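PDB 1WWP: nucleotidyltransferase from Thermus thermophilus HB8, which is of unknown cellular function but probably serves as the substrate-binding partner of a nucleotidyltransferase. Local coordinates for residues 27-37 / 80-90. Sequence-based numbering, arbitrary orientation.
Sequences IQRFEYTFEAF and MVDDRSLTVHT
R84 reaches over the F34 ring to two glutamates of helix 20-49. Its CB stands above the middle of the F34 ring, and CG makes a CH-pi contact with the same face, 4.0 Å from the ring centroid. CD runs on past the rim, 3.8 Å from F34 CD1. With CG anti to the backbone N (chi1 176°) and the chain bent at chi2, NE arrives 2.7 Å from E35 OE2; the salt-bridged hydrogen bond uses the carboxylate's anti lone pair and is tilted from the guanidinium plane. CZ lies over E31 CG. At the tip, NH1 lies 3.6 Å from E31 OE1, which sits well out of the guanidinium plane, so charge alone links them; the two flat groups stack, 28° apart. E31 OE1 accepts a hydrogen bond from T87 OG1, 2.5 Å away, and W38 takes the other oxygen of E35.

The remainder of the contact is apolar. Selenomethionine M80 sets CG against the edge of F30, 3.4 Å from CE1, and its CE touches both F34 CD2 and F37 CD2. V81 CG2 meets the F34 edge, while I27 packs on T87 and T90. The Y106 ring of helix 93-116 meets that of F30, and Q28 OE1 hydrogen-bonds T90 OG1 of the second subunit. A salt-bridge network thus borders a buried patch of phenylalanines on helix 20-49 against helix 71-86, segments 27-37 and 80-86 crossing at -130°, in the all-helical fold of nucleotidyltransferase substrate-binding proteins.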
# COMPACT_ATOMS: atom_id res chain seq x y z
N ILE A 27 -8.48 -2.42 1.52
CA ILE A 27 -7.34 -2.55 0.63
C ILE A 27 -6.03 -2.43 1.42
O ILE A 27 -5.09 -3.19 1.20
CB ILE A 27 -7.41 -1.49 -0.48
CG1 ILE A 27 -8.59 -1.82 -1.39
CG2 ILE A 27 -6.11 -1.41 -1.24
CD1 ILE A 27 -8.91 -0.71 -2.39
N GLN A 28 -5.99 -1.49 2.35
CA GLN A 28 -4.83 -1.29 3.19
C GLN A 28 -4.57 -2.56 4.01
O GLN A 28 -3.44 -3.03 4.12
CB GLN A 28 -5.06 -0.09 4.13
CG GLN A 28 -4.05 0.03 5.28
CD GLN A 28 -2.65 0.44 4.83
OE1 GLN A 28 -1.75 0.57 5.66
NE2 GLN A 28 -2.46 0.65 3.52
N ARG A 29 -5.62 -3.13 4.59
CA ARG A 29 -5.47 -4.33 5.40
C ARG A 29 -5.04 -5.52 4.57
O ARG A 29 -4.28 -6.37 5.02
CB ARG A 29 -6.77 -4.64 6.14
CG ARG A 29 -7.14 -3.54 7.13
CD ARG A 29 -8.46 -3.79 7.88
NE ARG A 29 -8.61 -2.73 8.87
CZ ARG A 29 -9.61 -2.61 9.75
NH1 ARG A 29 -10.60 -3.50 9.79
NH2 ARG A 29 -9.62 -1.58 10.58
N PHE A 30 -5.55 -5.59 3.35
CA PHE A 30 -5.14 -6.67 2.47
C PHE A 30 -3.61 -6.56 2.27
O PHE A 30 -2.88 -7.56 2.28
CB PHE A 30 -5.86 -6.53 1.12
CG PHE A 30 -5.21 -7.28 -0.00
CD1 PHE A 30 -5.06 -8.66 0.06
CD2 PHE A 30 -4.71 -6.60 -1.12
CE1 PHE A 30 -4.43 -9.36 -0.98
CE2 PHE A 30 -4.07 -7.29 -2.17
CZ PHE A 30 -3.93 -8.67 -2.09
N GLU A 31 -3.13 -5.34 2.10
CA GLU A 31 -1.71 -5.11 1.90
C GLU A 31 -0.86 -5.70 3.01
O GLU A 31 -0.03 -6.57 2.77
CB GLU A 31 -1.41 -3.62 1.77
CG GLU A 31 -1.87 -3.00 0.44
CD GLU A 31 -1.42 -1.55 0.30
OE1 GLU A 31 -1.40 -1.04 -0.84
OE2 GLU A 31 -1.08 -0.92 1.32
N TYR A 32 -1.09 -5.25 4.25
CA TYR A 32 -0.27 -5.78 5.33
C TYR A 32 -0.55 -7.23 5.68
O TYR A 32 0.31 -7.90 6.26
CB TYR A 32 -0.32 -4.87 6.57
CG TYR A 32 -1.63 -4.71 7.31
CD1 TYR A 32 -2.19 -5.77 8.02
CD2 TYR A 32 -2.24 -3.45 7.41
CE1 TYR A 32 -3.32 -5.58 8.83
CE2 TYR A 32 -3.36 -3.24 8.22
CZ TYR A 32 -3.90 -4.31 8.93
OH TYR A 32 -4.98 -4.08 9.76
N THR A 33 -1.72 -7.74 5.31
CA THR A 33 -2.02 -9.13 5.57
C THR A 33 -1.26 -9.99 4.56
O THR A 33 -0.75 -11.07 4.88
CB THR A 33 -3.53 -9.43 5.41
OG1 THR A 33 -4.27 -8.73 6.42
CG2 THR A 33 -3.79 -10.94 5.50
N PHE A 34 -1.20 -9.50 3.33
CA PHE A 34 -0.48 -10.18 2.27
C PHE A 34 1.00 -10.30 2.61
O PHE A 34 1.59 -11.38 2.51
CB PHE A 34 -0.61 -9.39 0.97
CG PHE A 34 0.25 -9.89 -0.14
CD1 PHE A 34 1.50 -9.33 -0.38
CD2 PHE A 34 -0.20 -10.91 -0.97
CE1 PHE A 34 2.29 -9.77 -1.43
CE2 PHE A 34 0.58 -11.37 -2.03
CZ PHE A 34 1.83 -10.79 -2.26
N GLU A 35 1.60 -9.18 3.00
CA GLU A 35 3.01 -9.16 3.34
C GLU A 35 3.31 -10.14 4.46
O GLU A 35 4.29 -10.87 4.41
CB GLU A 35 3.44 -7.75 3.74
CG GLU A 35 3.15 -6.67 2.68
CD GLU A 35 3.81 -6.93 1.32
OE1 GLU A 35 4.96 -7.44 1.28
OE2 GLU A 35 3.20 -6.59 0.28
N ALA A 36 2.45 -10.16 5.48
CA ALA A 36 2.65 -11.07 6.60
C ALA A 36 2.40 -12.50 6.13
O ALA A 36 3.03 -13.44 6.61
CB ALA A 36 1.69 -10.74 7.75
N PHE A 37 1.49 -12.66 5.18
CA PHE A 37 1.20 -13.99 4.69
C PHE A 37 2.35 -14.63 3.91
O PHE A 37 2.76 -15.74 4.21
CB PHE A 37 -0.06 -13.96 3.83
CG PHE A 37 -0.40 -15.28 3.23
CD1 PHE A 37 -0.89 -16.31 4.02
CD2 PHE A 37 -0.18 -15.52 1.87
CE1 PHE A 37 -1.17 -17.56 3.47
CE2 PHE A 37 -0.45 -16.77 1.31
CZ PHE A 37 -0.95 -17.80 2.12
N MSE A 80 -3.14 -12.82 -6.34
CA MSE A 80 -3.07 -11.98 -5.16
C MSE A 80 -1.82 -11.10 -5.24
O MSE A 80 -1.85 -9.93 -4.89
CB MSE A 80 -3.03 -12.87 -3.92
CG MSE A 80 -3.40 -12.19 -2.63
SE MSE A 80 -3.78 -13.51 -1.26
CE MSE A 80 -1.96 -14.05 -0.84
N VAL A 81 -0.72 -11.67 -5.72
CA VAL A 81 0.51 -10.88 -5.85
C VAL A 81 0.30 -9.77 -6.87
O VAL A 81 0.69 -8.63 -6.64
CB VAL A 81 1.72 -11.75 -6.24
CG1 VAL A 81 2.96 -10.86 -6.53
CG2 VAL A 81 2.05 -12.71 -5.11
N ASP A 82 -0.35 -10.07 -7.99
CA ASP A 82 -0.58 -9.03 -8.99
C ASP A 82 -1.52 -7.93 -8.47
O ASP A 82 -1.29 -6.75 -8.72
CB ASP A 82 -1.10 -9.65 -10.30
CG ASP A 82 -0.01 -10.41 -11.06
OD1 ASP A 82 1.19 -10.04 -10.95
OD2 ASP A 82 -0.34 -11.38 -11.79
N ASP A 83 -2.56 -8.30 -7.73
CA ASP A 83 -3.46 -7.29 -7.17
C ASP A 83 -2.72 -6.42 -6.16
O ASP A 83 -3.02 -5.24 -5.97
CB ASP A 83 -4.65 -7.95 -6.48
CG ASP A 83 -5.73 -8.33 -7.45
OD1 ASP A 83 -6.74 -8.92 -7.01
OD2 ASP A 83 -5.57 -8.03 -8.66
N ARG A 84 -1.73 -7.03 -5.50
CA ARG A 84 -0.92 -6.32 -4.53
C ARG A 84 -0.14 -5.21 -5.25
O ARG A 84 0.09 -4.14 -4.71
CB ARG A 84 0.02 -7.32 -3.85
CG ARG A 84 1.00 -6.68 -2.87
CD ARG A 84 0.28 -6.02 -1.71
NE ARG A 84 1.20 -5.25 -0.89
CZ ARG A 84 1.52 -3.98 -1.13
NH1 ARG A 84 0.99 -3.35 -2.17
NH2 ARG A 84 2.36 -3.35 -0.32
N SER A 85 0.25 -5.46 -6.50
CA SER A 85 0.99 -4.45 -7.24
C SER A 85 0.06 -3.36 -7.75
O SER A 85 0.51 -2.32 -8.20
CB SER A 85 1.76 -5.08 -8.41
OG SER A 85 0.88 -5.66 -9.36
N LEU A 86 -1.25 -3.58 -7.68
CA LEU A 86 -2.19 -2.56 -8.15
C LEU A 86 -2.83 -1.70 -7.05
O LEU A 86 -3.47 -0.70 -7.34
CB LEU A 86 -3.30 -3.21 -8.96
CG LEU A 86 -2.98 -3.64 -10.39
CD1 LEU A 86 -4.11 -4.50 -10.92
CD2 LEU A 86 -2.79 -2.40 -11.25
N THR A 87 -2.65 -2.08 -5.78
CA THR A 87 -3.27 -1.34 -4.68
C THR A 87 -2.91 0.14 -4.63
O THR A 87 -3.72 0.96 -4.16
CB THR A 87 -2.94 -1.97 -3.32
OG1 THR A 87 -1.52 -2.05 -3.16
CG2 THR A 87 -3.54 -3.37 -3.21
N VAL A 88 -1.73 0.48 -5.12
CA VAL A 88 -1.29 1.86 -5.11
C VAL A 88 -1.95 2.71 -6.21
O VAL A 88 -1.76 3.93 -6.25
CB VAL A 88 0.27 1.96 -5.22
CG1 VAL A 88 0.75 1.48 -6.60
CG2 VAL A 88 0.70 3.39 -4.96
N HIS A 89 -2.73 2.08 -7.08
CA HIS A 89 -3.43 2.81 -8.14
C HIS A 89 -4.94 2.72 -7.91
O HIS A 89 -5.73 2.93 -8.83
CB HIS A 89 -3.07 2.24 -9.52
CG HIS A 89 -1.60 2.31 -9.84
ND1 HIS A 89 -0.77 1.23 -9.73
CD2 HIS A 89 -0.82 3.35 -10.23
CE1 HIS A 89 0.47 1.59 -10.03
NE2 HIS A 89 0.46 2.87 -10.34
N THR A 90 -5.34 2.40 -6.68
CA THR A 90 -6.76 2.26 -6.38
C THR A 90 -7.44 3.58 -6.11
O THR A 90 -8.42 3.66 -5.37
CB THR A 90 -7.01 1.31 -5.20
OG1 THR A 90 -6.40 1.82 -4.01
CG2 THR A 90 -6.46 -0.07 -5.52